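Local coordinates for dihydrodipicolinate synthase (PDB 3D0C), which probably catalyses the condensation of pyruvate with aspartate semialdehyde to 4-hydroxy-tetrahydrodipicolinate, a step on the route to lysine, at residues 168-172 with 173-177; 151-154 with 155-159; 181-184 with 185-189. The protein carries 1 engineered substitution. All blocks are in the same frame, centred on the assembly; numbering follows the deposited sequence.

Contact 1 (168-172 with 173-177); sequences YAIND and IQRVT
A single carboxylate oxygen, Asp172 OD1, receives two backbone N-H groups of the following helix, one of them from well above the carboxylate plane. The arrangement is an N-cap, at the end of the loop that leads from strand 163-168 of the TIM barrel to helix 173-182. Arg175 N donates to Asp172 OD1 over 3.0 Å in a nearly straight bond (168°), approaching 62° out of the carboxylate plane. Gln174 N lies equally close to OD1, but its bond is bent and weak. With CG turned anti to the Asp172 nitrogen (chi1 -180°), the carboxylate is carried over the first turn, and the regular helical bond from Val176 N to Asp172 O (3.0 Å) follows at once.

The charged ends of Asp172 and Arg175 do not meet. Asp172 OD2 instead rests against the aliphatic part of the arginine, 3.4 Å from Arg175 CD, and a water gives a hydrogen bond to OD2 while accepting a weak one from Arg175 NH1. A bend at chi3 takes the guanidinium back over the loop, where Ile170 CD1 covers one face near the rim, 3.7 Å from Arg175 NH2. The guanidinium's principal polar partners lie outside the turn: NE forms a salt bridge with Asp151, which also binds Tyr168 OH, and NH1 and NH2 bond to Ala147 O and Leu149 O. Tyr168 adjoins Lys167, the predicted Schiff-base lysine, their side chains about 6 Å apart. On the ring itself, Tyr168 CD2 packs obliquely against Val176 CG2 at 4.1 Å.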
loop_
_atom_site.group_PDB
_atom_site.type_symbol
_atom_site.label_atom_id
_atom_site.label_comp_id
_atom_site.label_asym_id
_atom_site.label_seq_id
_atom_site.Cartn_x
_atom_site.Cartn_y
_atom_site.Cartn_z
ATOM N N TYR A 168 11.718 12.739 4.027
ATOM C CA TYR A 168 10.779 12.803 5.143
ATOM C C TYR A 168 9.444 13.350 4.661
ATOM O O TYR A 168 9.352 14.503 4.239
ATOM C CB TYR A 168 11.333 13.694 6.260
ATOM C CG TYR A 168 10.742 13.388 7.623
ATOM C CD1 TYR A 168 11.216 12.315 8.381
ATOM C CD2 TYR A 168 9.687 14.143 8.138
ATOM C CE1 TYR A 168 10.654 11.999 9.615
ATOM C CE2 TYR A 168 9.114 13.831 9.375
ATOM C CZ TYR A 168 9.603 12.757 10.106
ATOM O OH TYR A 168 9.043 12.433 11.321
ATOM N N ALA A 169 8.405 12.527 4.742
ATOM C CA ALA A 169 7.092 12.932 4.265
ATOM C C ALA A 169 5.983 12.977 5.305
ATOM O O ALA A 169 4.818 12.802 4.965
ATOM C CB ALA A 169 6.671 12.034 3.088
ATOM N N ILE A 170 6.338 13.198 6.566
ATOM C CA ILE A 170 5.336 13.320 7.622
ATOM C C ILE A 170 5.265 14.829 7.905
ATOM O O ILE A 170 6.241 15.411 8.375
ATOM C CB ILE A 170 5.772 12.559 8.896
ATOM C CG1 ILE A 170 5.850 11.054 8.594
ATOM C CG2 ILE A 170 4.792 12.832 10.036
ATOM C CD1 ILE A 170 6.398 10.202 9.740
ATOM N N ASN A 171 4.130 15.463 7.604
ATOM C CA ASN A 171 4.021 16.903 7.813
ATOM C C ASN A 171 3.816 17.334 9.258
ATOM O O ASN A 171 2.871 18.045 9.598
ATOM C CB ASN A 171 2.940 17.492 6.900
ATOM C CG ASN A 171 3.320 17.392 5.429
ATOM O OD1 ASN A 171 4.497 17.526 5.071
ATOM N ND2 ASN A 171 2.331 17.163 4.572
ATOM N N ASP A 172 4.745 16.904 10.105
ATOM C CA ASP A 172 4.729 17.226 11.528
ATOM C C ASP A 172 6.038 17.975 11.734
ATOM O O ASP A 172 7.102 17.366 11.867
ATOM C CB ASP A 172 4.704 15.931 12.345
ATOM C CG ASP A 172 4.674 16.173 13.846
ATOM O OD1 ASP A 172 5.266 17.172 14.307
ATOM O OD2 ASP A 172 4.078 15.344 14.570
ATOM N N ILE A 173 5.953 19.304 11.753
ATOM C CA ILE A 173 7.137 20.134 11.881
ATOM C C ILE A 173 7.901 19.918 13.176
ATOM O O ILE A 173 9.112 20.149 13.213
ATOM C CB ILE A 173 6.791 21.643 11.693
ATOM C CG1 ILE A 173 8.037 22.390 11.240
ATOM C CG2 ILE A 173 6.242 22.246 12.973
ATOM C CD1 ILE A 173 8.452 22.046 9.833
ATOM N N GLN A 174 7.220 19.478 14.235
ATOM C CA GLN A 174 7.918 19.218 15.495
ATOM C C GLN A 174 8.817 17.991 15.290
ATOM O O GLN A 174 9.994 17.999 15.654
ATOM C CB GLN A 174 6.926 18.924 16.624
ATOM C CG GLN A 174 5.955 20.051 16.978
ATOM C CD GLN A 174 6.629 21.246 17.637
ATOM O OE1 GLN A 174 7.689 21.119 18.254
ATOM N NE2 GLN A 174 6.003 22.413 17.524
ATOM N N ARG A 175 8.249 16.932 14.715
ATOM C CA ARG A 175 8.990 15.699 14.470
ATOM C C ARG A 175 10.145 15.874 13.497
ATOM O O ARG A 175 11.224 15.317 13.706
ATOM C CB ARG A 175 8.065 14.598 13.932
ATOM C CG ARG A 175 7.218 13.933 14.995
ATOM C CD ARG A 175 6.379 12.784 14.445
ATOM N NE ARG A 175 7.182 11.672 13.939
ATOM C CZ ARG A 175 6.686 10.470 13.654
ATOM N NH1 ARG A 175 5.394 10.229 13.830
ATOM N NH2 ARG A 175 7.474 9.510 13.192
ATOM N N VAL A 176 9.926 16.633 12.425
ATOM C CA VAL A 176 10.989 16.811 11.455
ATOM C C VAL A 176 12.166 17.532 12.074
ATOM O O VAL A 176 13.319 17.201 11.797
ATOM C CB VAL A 176 10.518 17.580 10.190
ATOM C CG1 VAL A 176 10.123 19.004 10.530
ATOM C CG2 VAL A 176 11.636 17.569 9.160
ATOM N N THR A 177 11.879 18.510 12.929
ATOM C CA THR A 177 12.942 19.256 13.595
ATOM C C THR A 177 13.693 18.338 14.561
ATOM O O THR A 177 14.920 18.346 14.611
ATOM C CB THR A 177 12.366 20.460 14.368
ATOM O OG1 THR A 177 11.653 21.308 13.458
ATOM C CG2 THR A 177 13.481 21.263 15.031
HETATM O O HOH W 1 3.189 20.378 11.725
HETATM O O HOH W 2 3.152 12.915 13.911
#

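Contact 2 (151-154 with 155-159)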
loop_
_atom_site.group_PDB
_atom_site.type_symbol
_atom_site.label_atom_id
_atom_site.label_comp_id
_atom_site.label_asym_id
_atom_site.label_seq_id
_atom_site.Cartn_x
_atom_site.Cartn_y
_atom_site.Cartn_z
ATOM N N ASP A 151 10.384 7.879 14.722
ATOM C CA ASP A 151 11.531 8.453 14.049
ATOM C C ASP A 151 12.800 7.703 14.465
ATOM O O ASP A 151 13.840 7.844 13.830
ATOM C CB ASP A 151 11.656 9.945 14.379
ATOM C CG ASP A 151 10.513 10.757 13.803
ATOM O OD1 ASP A 151 10.160 10.498 12.631
ATOM O OD2 ASP A 151 9.975 11.644 14.506
ATOM N N ASP A 152 12.716 6.896 15.519
ATOM C CA ASP A 152 13.883 6.133 15.953
ATOM C C ASP A 152 14.276 5.087 14.905
ATOM O O ASP A 152 15.382 4.558 14.939
ATOM C CB ASP A 152 13.620 5.440 17.288
ATOM C CG ASP A 152 13.500 6.415 18.449
ATOM O OD1 ASP A 152 14.072 7.529 18.395
ATOM O OD2 ASP A 152 12.837 6.046 19.438
ATOM N N VAL A 153 13.362 4.774 13.989
ATOM C CA VAL A 153 13.658 3.820 12.918
ATOM C C VAL A 153 14.759 4.460 12.074
ATOM O O VAL A 153 15.732 3.810 11.682
ATOM C CB VAL A 153 12.430 3.579 12.007
ATOM C CG1 VAL A 153 12.844 2.803 10.744
ATOM C CG2 VAL A 153 11.360 2.824 12.772
ATOM N N ILE A 154 14.576 5.750 11.800
ATOM C CA ILE A 154 15.532 6.525 11.027
ATOM C C ILE A 154 16.851 6.632 11.801
ATOM O O ILE A 154 17.923 6.395 11.246
ATOM C CB ILE A 154 14.991 7.956 10.747
ATOM C CG1 ILE A 154 13.814 7.898 9.769
ATOM C CG2 ILE A 154 16.101 8.837 10.196
ATOM C CD1 ILE A 154 13.081 9.222 9.611
ATOM N N LYS A 155 16.758 6.993 13.078
ATOM C CA LYS A 155 17.935 7.147 13.937
ATOM C C LYS A 155 18.769 5.870 13.978
ATOM O O LYS A 155 20.001 5.911 13.900
ATOM C CB LYS A 155 17.497 7.539 15.354
ATOM C CG LYS A 155 16.840 8.919 15.422
ATOM C CD LYS A 155 16.181 9.201 16.770
ATOM C CE LYS A 155 17.176 9.165 17.916
ATOM N NZ LYS A 155 16.512 9.524 19.204
ATOM N N GLU A 156 18.083 4.741 14.092
ATOM C CA GLU A 156 18.720 3.429 14.126
ATOM C C GLU A 156 19.493 3.118 12.841
ATOM O O GLU A 156 20.594 2.564 12.881
ATOM C CB GLU A 156 17.651 2.355 14.338
ATOM C CG GLU A 156 18.091 0.954 13.983
ATOM C CD GLU A 156 18.658 0.210 15.166
ATOM O OE1 GLU A 156 19.579 0.746 15.819
ATOM O OE2 GLU A 156 18.180 -0.912 15.442
ATOM N N LEU A 157 18.920 3.487 11.702
ATOM C CA LEU A 157 19.534 3.210 10.406
ATOM C C LEU A 157 20.545 4.226 9.878
ATOM O O LEU A 157 21.411 3.881 9.069
ATOM C CB LEU A 157 18.435 3.034 9.360
ATOM C CG LEU A 157 17.426 1.914 9.617
ATOM C CD1 LEU A 157 16.256 2.060 8.660
ATOM C CD2 LEU A 157 18.107 0.568 9.450
ATOM N N ALA A 158 20.430 5.473 10.327
ATOM C CA ALA A 158 21.307 6.551 9.869
ATOM C C ALA A 158 22.797 6.213 9.747
ATOM O O ALA A 158 23.445 6.616 8.784
ATOM C CB ALA A 158 21.126 7.773 10.756
ATOM N N PRO A 159 23.360 5.479 10.721
ATOM C CA PRO A 159 24.778 5.107 10.699
ATOM C C PRO A 159 25.242 4.302 9.489
ATOM O O PRO A 159 26.440 4.270 9.183
ATOM C CB PRO A 159 24.943 4.320 11.999
ATOM C CG PRO A 159 23.989 4.996 12.904
ATOM C CD PRO A 159 22.761 5.118 12.017
#
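Asp152 and Lys155 supply the charged part of this contact, one turn apart on helix 152-157 and pointing the same way. Lys155 CD passes tightly by the carboxylate, 3.1 Å from Asp152 OD1. A bend at chi3 (61°) then turns the end of the chain so that Lys155 NZ makes a salt bridge to the same OD1 at 3.3 Å, with a weak hydrogen bond in it.

The backbone bonds are those of a short alpha helix. Lys155 N donates to Asp151 O at 3.1 Å, Glu156 N to Asp152 O at 2.8 Å and Leu157 N to Val153 O at 3.2 Å. At the C-terminal end Ile154 O takes a good bond from Ala158 N and a weak second one from Leu157 N.

The apolar pair is Val153 and Leu157, side by side toward helix 122-135, with Val153 CG1 lying 4.1 Å from Leu157 CD1. This helix lies in the crossover of a beta-alpha-beta unit of the TIM barrel, between strands 140-144 and 163-168: Ile154 packs on Phe144 and Ile166, and Leu157 on Ile142 and Leu163.

Ile154 and Leu157 thus hold to the strands by apolar contact, while the Asp152-Lys155 ion pair is long and exposed, so its contribution is probably modest, although a negative Asp152 in the first turn is probably favourable toward the helix dipole.

Contact 3 (181-184 with 185-189); sequences RAVP and KSSNV
The carbonyl of Pro184 is the flat group here, and it is approached from both sides of its plane. On one side Ser187 N donates to Pro184 O at 3.1 Å, 54° out of that plane. On the other side, less steeply, a water donates to the same oxygen at 2.9 Å and accepts from Val189 N at 3.0 Å, tying the turn's ends together. The saturated proline ring meets the serines at its carbon corners: Pro184 CG touches Ser187 OG at 3.5 Å, and Pro184 CB lies 3.8 Å from Ser186 OG.

The bond to Ser187 opens a 3-10 turn, residues 185-187, in the loop that leads from helix 173-182 to barrel strand 190-193. In a TIM barrel such alpha-to-beta loops lie at the end away from the active site. Asn188 N continues the pattern by bonding to Lys185 O at 2.9 Å, and Asn188 takes left-handed backbone angles as the chain turns into the strand.

At the start of the loop, Val183 has CG1 anti to its nitrogen (chi1 -178°), which directs this methyl to Ser187 CB, 4.0 Å away, and to the more distant Val189 CB. Ala158, in the loop after helix 152-157, packs against both valines.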
loop_
_atom_site.group_PDB
_atom_site.type_symbol
_atom_site.label_atom_id
_atom_site.label_comp_id
_atom_site.label_asym_id
_atom_site.label_seq_id
_atom_site.Cartn_x
_atom_site.Cartn_y
_atom_site.Cartn_z
ATOM N N ARG A 181 17.789 17.022 14.293
ATOM C CA ARG A 181 18.753 17.471 15.287
ATOM C C ARG A 181 19.377 16.245 15.943
ATOM O O ARG A 181 20.489 16.303 16.472
ATOM C CB ARG A 181 18.070 18.337 16.351
ATOM C CG ARG A 181 17.591 19.689 15.840
ATOM C CD ARG A 181 16.891 20.488 16.933
ATOM N NE ARG A 181 17.757 20.747 18.083
ATOM C CZ ARG A 181 18.855 21.493 18.048
ATOM N NH1 ARG A 181 19.240 22.066 16.916
ATOM N NH2 ARG A 181 19.573 21.665 19.150
ATOM N N ALA A 182 18.657 15.130 15.892
ATOM C CA ALA A 182 19.118 13.889 16.504
ATOM C C ALA A 182 20.194 13.157 15.707
ATOM O O ALA A 182 21.079 12.519 16.287
ATOM C CB ALA A 182 17.939 12.965 16.736
ATOM N N VAL A 183 20.117 13.240 14.383
ATOM C CA VAL A 183 21.085 12.571 13.521
ATOM C C VAL A 183 22.338 13.415 13.328
ATOM O O VAL A 183 22.273 14.529 12.817
ATOM C CB VAL A 183 20.472 12.266 12.140
ATOM C CG1 VAL A 183 21.476 11.512 11.272
ATOM C CG2 VAL A 183 19.200 11.457 12.313
ATOM N N PRO A 184 23.503 12.887 13.739
ATOM C CA PRO A 184 24.786 13.588 13.613
ATOM C C PRO A 184 25.202 13.751 12.152
ATOM O O PRO A 184 24.880 12.915 11.309
ATOM C CB PRO A 184 25.741 12.698 14.404
ATOM C CG PRO A 184 25.169 11.330 14.192
ATOM C CD PRO A 184 23.683 11.566 14.365
ATOM N N LYS A 185 25.916 14.829 11.851
ATOM C CA LYS A 185 26.344 15.080 10.480
ATOM C C LYS A 185 27.242 13.953 9.975
ATOM O O LYS A 185 27.242 13.636 8.783
ATOM C CB LYS A 185 27.086 16.422 10.382
ATOM C CG LYS A 185 28.596 16.344 10.587
ATOM C CD LYS A 185 29.265 17.689 10.310
ATOM C CE LYS A 185 30.781 17.551 10.231
ATOM N NZ LYS A 185 31.196 16.628 9.129
ATOM N N SER A 186 27.994 13.344 10.887
ATOM C CA SER A 186 28.911 12.267 10.526
ATOM C C SER A 186 28.206 11.092 9.863
ATOM O O SER A 186 28.839 10.307 9.153
ATOM C CB SER A 186 29.681 11.768 11.759
ATOM O OG SER A 186 28.827 11.145 12.705
ATOM N N SER A 187 26.900 10.967 10.089
ATOM C CA SER A 187 26.143 9.869 9.498
ATOM C C SER A 187 25.853 10.097 8.021
ATOM O O SER A 187 25.363 9.206 7.324
ATOM C CB SER A 187 24.835 9.649 10.260
ATOM O OG SER A 187 25.079 9.037 11.516
ATOM N N ASN A 188 26.145 11.301 7.548
ATOM C CA ASN A 188 25.944 11.641 6.147
ATOM C C ASN A 188 24.582 11.257 5.579
ATOM O O ASN A 188 24.485 10.495 4.617
ATOM C CB ASN A 188 27.046 10.998 5.310
ATOM C CG ASN A 188 28.415 11.505 5.686
ATOM O OD1 ASN A 188 28.644 12.714 5.726
ATOM N ND2 ASN A 188 29.332 10.590 5.968
ATOM N N VAL A 189 23.533 11.800 6.182
ATOM C CA VAL A 189 22.173 11.540 5.734
ATOM C C VAL A 189 21.529 12.870 5.374
ATOM O O VAL A 189 21.355 13.735 6.237
ATOM C CB VAL A 189 21.325 10.872 6.836
ATOM C CG1 VAL A 189 19.905 10.660 6.336
ATOM C CG2 VAL A 189 21.947 9.540 7.241
HETATM O O HOH W 3 23.689 13.357 8.721
#

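In the fold
The three contacts come along the chain in the order 2, 1, 3 and cover consecutive beta-alpha units of the same TIM barrel. Contact 2 lies along helix 152-157, which leads through strand 163-168 to contact 1, at the start of helix 173-182; contact 3 takes up the end of that helix and the return to strand 190-193. The centres of contacts 1 and 3 lie about 16 Å apart, and those of contacts 2 and 3 about 10 Å. Asp151 joins contact 2 to Tyr168 and Arg175 of contact 1, toward the predicted active site, whereas Ala158 and Pro159 pack on contact 3. Neighbouring units thus meet through polar bonds at one end and packing at the other.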